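Local coordinates for protein tRNA-5-methyluridine(54) 2-sulfurtransferase (Pyrococcus horikoshii, PDB 3VRH) that catalyses the ATP-dependent 2-thiolation of 5-methyluridine 54 in the T loop of tRNA, which stabilises tRNAs of thermophiles against heat, at residues L51-G56 with Y137-F142. Numbering follows the deposited sequence.
Sequences LVAVSG and YIMNKF. With BCN (bicine), chain D.
In the ATP site, Ala-53, an ATP-binding residue, meets Met-139 on helix 127-145. The thioether chain lies alongside its partner with its outer half: CG lies anti to the carbonyl carbon (chi1 -75°), and a bend at chi3 (57°) keeps the terminal methyl beside the alanine CB. Met-139 CE lies 3.8 Å from Ala-53 CB, with CG and SD at practically the same distance. Two residues back, Leu-51 sends CD2 to Phe-142 CD1, 3.9 Å away, approaching the ring obliquely, and the same methyl rests 4.0 Å from Met-139 O. The Leu-51 and Phe-142 side chains cross at about a right angle. This is the layered alpha/beta core of a PP-loop ATPase: segment 137-142 of the helix runs nearly antiparallel to strand 51-53, the axes of the two 9.9 Å apart at their closest, over a parallel stretch of sheet in which neighbouring strands supply Ile-79, another ATP-binding residue, and Ile-151, both touching Met-139. Where the strand gives way to the PP-loop, bicine occupies the pocket. Its hydroxyl O6 donates to Ala-53 O (2.8 Å), while O4 and Ser-55 OG share a hydrogen bond of 2.9 Å. Ser-55 OG also bonds Gly-57 N, and Ser-60 OG gives bicine a further hydrogen-bonding partner.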
ATOM      1  N   LEU A  51      17.257  -8.614  26.150  1.00 26.91           N
ATOM      2  CA  LEU A  51      17.122  -7.220  26.531  1.00 24.81           C
ATOM      3  C   LEU A  51      15.848  -6.637  25.917  1.00 25.77           C
ATOM      4  O   LEU A  51      15.616  -6.796  24.716  1.00 21.46           O
ATOM      5  CB  LEU A  51      18.336  -6.435  26.045  1.00 23.74           C
ATOM      6  CG  LEU A  51      18.278  -4.944  26.379  1.00 24.06           C
ATOM      7  CD1 LEU A  51      18.456  -4.748  27.875  1.00 27.37           C
ATOM      8  CD2 LEU A  51      19.286  -4.116  25.577  1.00 24.00           C
ATOM      9  N   VAL A  52      15.015  -5.986  26.729  1.00 25.71           N
ATOM     10  CA  VAL A  52      13.822  -5.299  26.198  1.00 26.61           C
ATOM     11  C   VAL A  52      13.974  -3.794  26.400  1.00 27.47           C
ATOM     12  O   VAL A  52      14.206  -3.319  27.522  1.00 24.09           O
ATOM     13  CB  VAL A  52      12.507  -5.779  26.852  1.00 24.56           C
ATOM     14  CG1 VAL A  52      11.308  -5.043  26.249  1.00 26.74           C
ATOM     15  CG2 VAL A  52      12.342  -7.281  26.683  1.00 25.59           C
ATOM     16  N   ALA A  53      13.879  -3.052  25.303  1.00 24.11           N
ATOM     17  CA  ALA A  53      14.032  -1.599  25.344  1.00 29.04           C
ATOM     18  C   ALA A  53      12.711  -1.029  25.766  1.00 26.82           C
ATOM     19  O   ALA A  53      11.753  -1.083  25.007  1.00 30.94           O
ATOM     20  CB  ALA A  53      14.418  -1.054  23.962  1.00 31.65           C
ATOM     21  N   VAL A  54      12.643  -0.491  26.970  1.00 26.58           N
ATOM     22  CA  VAL A  54      11.359  -0.037  27.490  1.00 26.10           C
ATOM     23  C   VAL A  54      11.248   1.498  27.471  1.00 25.32           C
ATOM     24  O   VAL A  54      11.958   2.200  28.187  1.00 23.89           O
ATOM     25  CB  VAL A  54      11.054  -0.665  28.877  1.00 27.02           C
ATOM     26  CG1 VAL A  54      11.117  -2.180  28.774  1.00 25.69           C
ATOM     27  CG2 VAL A  54      12.060  -0.226  29.894  1.00 27.25           C
ATOM     28  N   SER A  55      10.362   2.007  26.619  1.00 19.73           N
ATOM     29  CA  SER A  55      10.190   3.451  26.446  1.00 24.50           C
ATOM     30  C   SER A  55       9.276   4.042  27.512  1.00 21.51           C
ATOM     31  O   SER A  55       9.192   5.257  27.658  1.00 24.14           O
ATOM     32  CB  SER A  55       9.540   3.717  25.088  1.00 22.47           C
ATOM     33  OG  SER A  55       8.261   3.079  25.062  1.00 22.79           O
ATOM     34  N   GLY A  56       8.572   3.179  28.239  1.00 21.03           N
ATOM     35  CA  GLY A  56       7.462   3.630  29.066  1.00 21.97           C
ATOM     36  C   GLY A  56       6.122   3.524  28.338  1.00 19.89           C
ATOM     37  O   GLY A  56       5.074   3.674  28.954  1.00 21.36           O
ATOM     38  N   TYR A 137      20.875   2.720  17.875  1.00 24.77           N
ATOM     39  CA  TYR A 137      22.301   2.513  18.048  1.00 30.73           C
ATOM     40  C   TYR A 137      22.601   2.129  19.488  1.00 29.88           C
ATOM     41  O   TYR A 137      23.341   1.176  19.749  1.00 29.54           O
ATOM     42  CB  TYR A 137      23.091   3.772  17.687  1.00 24.12           C
ATOM     43  CG  TYR A 137      24.585   3.636  17.967  1.00 33.57           C
ATOM     44  CD1 TYR A 137      25.122   4.034  19.181  1.00 28.40           C
ATOM     45  CD2 TYR A 137      25.454   3.111  17.010  1.00 32.58           C
ATOM     46  CE1 TYR A 137      26.476   3.906  19.445  1.00 31.97           C
ATOM     47  CE2 TYR A 137      26.805   2.996  17.259  1.00 33.83           C
ATOM     48  CZ  TYR A 137      27.309   3.391  18.491  1.00 36.00           C
ATOM     49  OH  TYR A 137      28.653   3.278  18.761  1.00 32.34           O
ATOM     50  N   ILE A 138      22.029   2.890  20.414  1.00 25.92           N
ATOM     51  CA  ILE A 138      22.284   2.666  21.836  1.00 27.03           C
ATOM     52  C   ILE A 138      21.753   1.311  22.282  1.00 26.91           C
ATOM     53  O   ILE A 138      22.406   0.618  23.053  1.00 24.95           O
ATOM     54  CB  ILE A 138      21.683   3.783  22.706  1.00 21.94           C
ATOM     55  CG1 ILE A 138      22.406   5.104  22.445  1.00 27.67           C
ATOM     56  CG2 ILE A 138      21.770   3.416  24.195  1.00 26.85           C
ATOM     57  CD1 ILE A 138      21.861   6.291  23.247  1.00 28.74           C
ATOM     58  N   MET A 139      20.570   0.936  21.787  1.00 26.43           N
ATOM     59  CA  MET A 139      19.976  -0.351  22.131  1.00 30.04           C
ATOM     60  C   MET A 139      20.930  -1.456  21.721  1.00 27.07           C
ATOM     61  O   MET A 139      21.188  -2.382  22.484  1.00 24.59           O
ATOM     62  CB  MET A 139      18.643  -0.590  21.408  1.00 28.37           C
ATOM     63  CG  MET A 139      17.451   0.182  21.936  1.00 33.52           C
ATOM     64  SD  MET A 139      16.134   0.094  20.700  1.00 38.85           S
ATOM     65  CE  MET A 139      15.963  -1.675  20.557  1.00 21.10           C
ATOM     66  N   ASN A 140      21.438  -1.351  20.500  1.00 25.03           N
ATOM     67  CA  ASN A 140      22.303  -2.388  19.987  1.00 29.36           C
ATOM     68  C   ASN A 140      23.666  -2.419  20.666  1.00 26.16           C
ATOM     69  O   ASN A 140      24.128  -3.477  21.032  1.00 26.86           O
ATOM     70  CB  ASN A 140      22.453  -2.297  18.468  1.00 27.36           C
ATOM     71  CG  ASN A 140      23.336  -3.403  17.916  1.00 30.60           C
ATOM     72  OD1 ASN A 140      22.944  -4.565  17.862  1.00 28.59           O
ATOM     73  ND2 ASN A 140      24.529  -3.042  17.514  1.00 28.46           N
ATOM     74  N   LYS A 141      24.308  -1.268  20.831  1.00 27.58           N
ATOM     75  CA  LYS A 141      25.621  -1.259  21.471  1.00 29.35           C
ATOM     76  C   LYS A 141      25.559  -1.651  22.951  1.00 29.44           C
ATOM     77  O   LYS A 141      26.506  -2.238  23.472  1.00 30.18           O
ATOM     78  CB  LYS A 141      26.347   0.081  21.300  1.00 30.52           C
ATOM     79  CG  LYS A 141      27.817   0.006  21.729  1.00 28.45           C
ATOM     80  CD  LYS A 141      28.655   1.166  21.219  1.00 31.30           C
ATOM     81  CE  LYS A 141      30.140   0.809  21.273  1.00 33.78           C
ATOM     82  NZ  LYS A 141      30.492   0.129  22.567  1.00 33.92           N
ATOM     83  N   PHE A 142      24.440  -1.352  23.610  1.00 25.69           N
ATOM     84  CA  PHE A 142      24.245  -1.740  25.003  1.00 25.52           C
ATOM     85  C   PHE A 142      24.062  -3.237  25.099  1.00 29.93           C
ATOM     86  O   PHE A 142      24.589  -3.881  26.003  1.00 27.12           O
ATOM     87  CB  PHE A 142      23.026  -1.040  25.622  1.00 25.70           C
ATOM     88  CG  PHE A 142      22.867  -1.310  27.092  1.00 26.39           C
ATOM     89  CD1 PHE A 142      22.223  -2.453  27.538  1.00 22.64           C
ATOM     90  CD2 PHE A 142      23.396  -0.431  28.029  1.00 23.42           C
ATOM     91  CE1 PHE A 142      22.097  -2.708  28.884  1.00 25.05           C
ATOM     92  CE2 PHE A 142      23.264  -0.686  29.372  1.00 22.54           C
ATOM     93  CZ  PHE A 142      22.616  -1.826  29.796  1.00 23.17           C
TER
HETATM   94  N1  BCN D 403       8.716  -0.151  21.086  1.00 36.46           N
HETATM   95  C1  BCN D 403       7.477  -0.601  20.328  1.00 32.83           C
HETATM   96  C2  BCN D 403       7.078   0.279  19.206  1.00 32.96           C
HETATM   97  O21 BCN D 403       7.978   0.952  18.641  1.00 40.94           O
HETATM   98  O22 BCN D 403       5.880   0.368  18.856  1.00 39.83           O
HETATM   99  C3  BCN D 403       8.357   0.755  22.210  1.00 37.46           C
HETATM  100  C4  BCN D 403       6.903   0.756  22.728  1.00 37.24           C
HETATM  101  O4  BCN D 403       6.643   0.958  23.887  1.00 24.87           O
HETATM  102  C5  BCN D 403       9.421  -1.318  21.613  1.00 23.14           C
HETATM  103  C6  BCN D 403      10.766  -1.025  22.122  1.00 34.77           C
HETATM  104  O6  BCN D 403      11.553  -1.893  22.306  1.00 33.52           O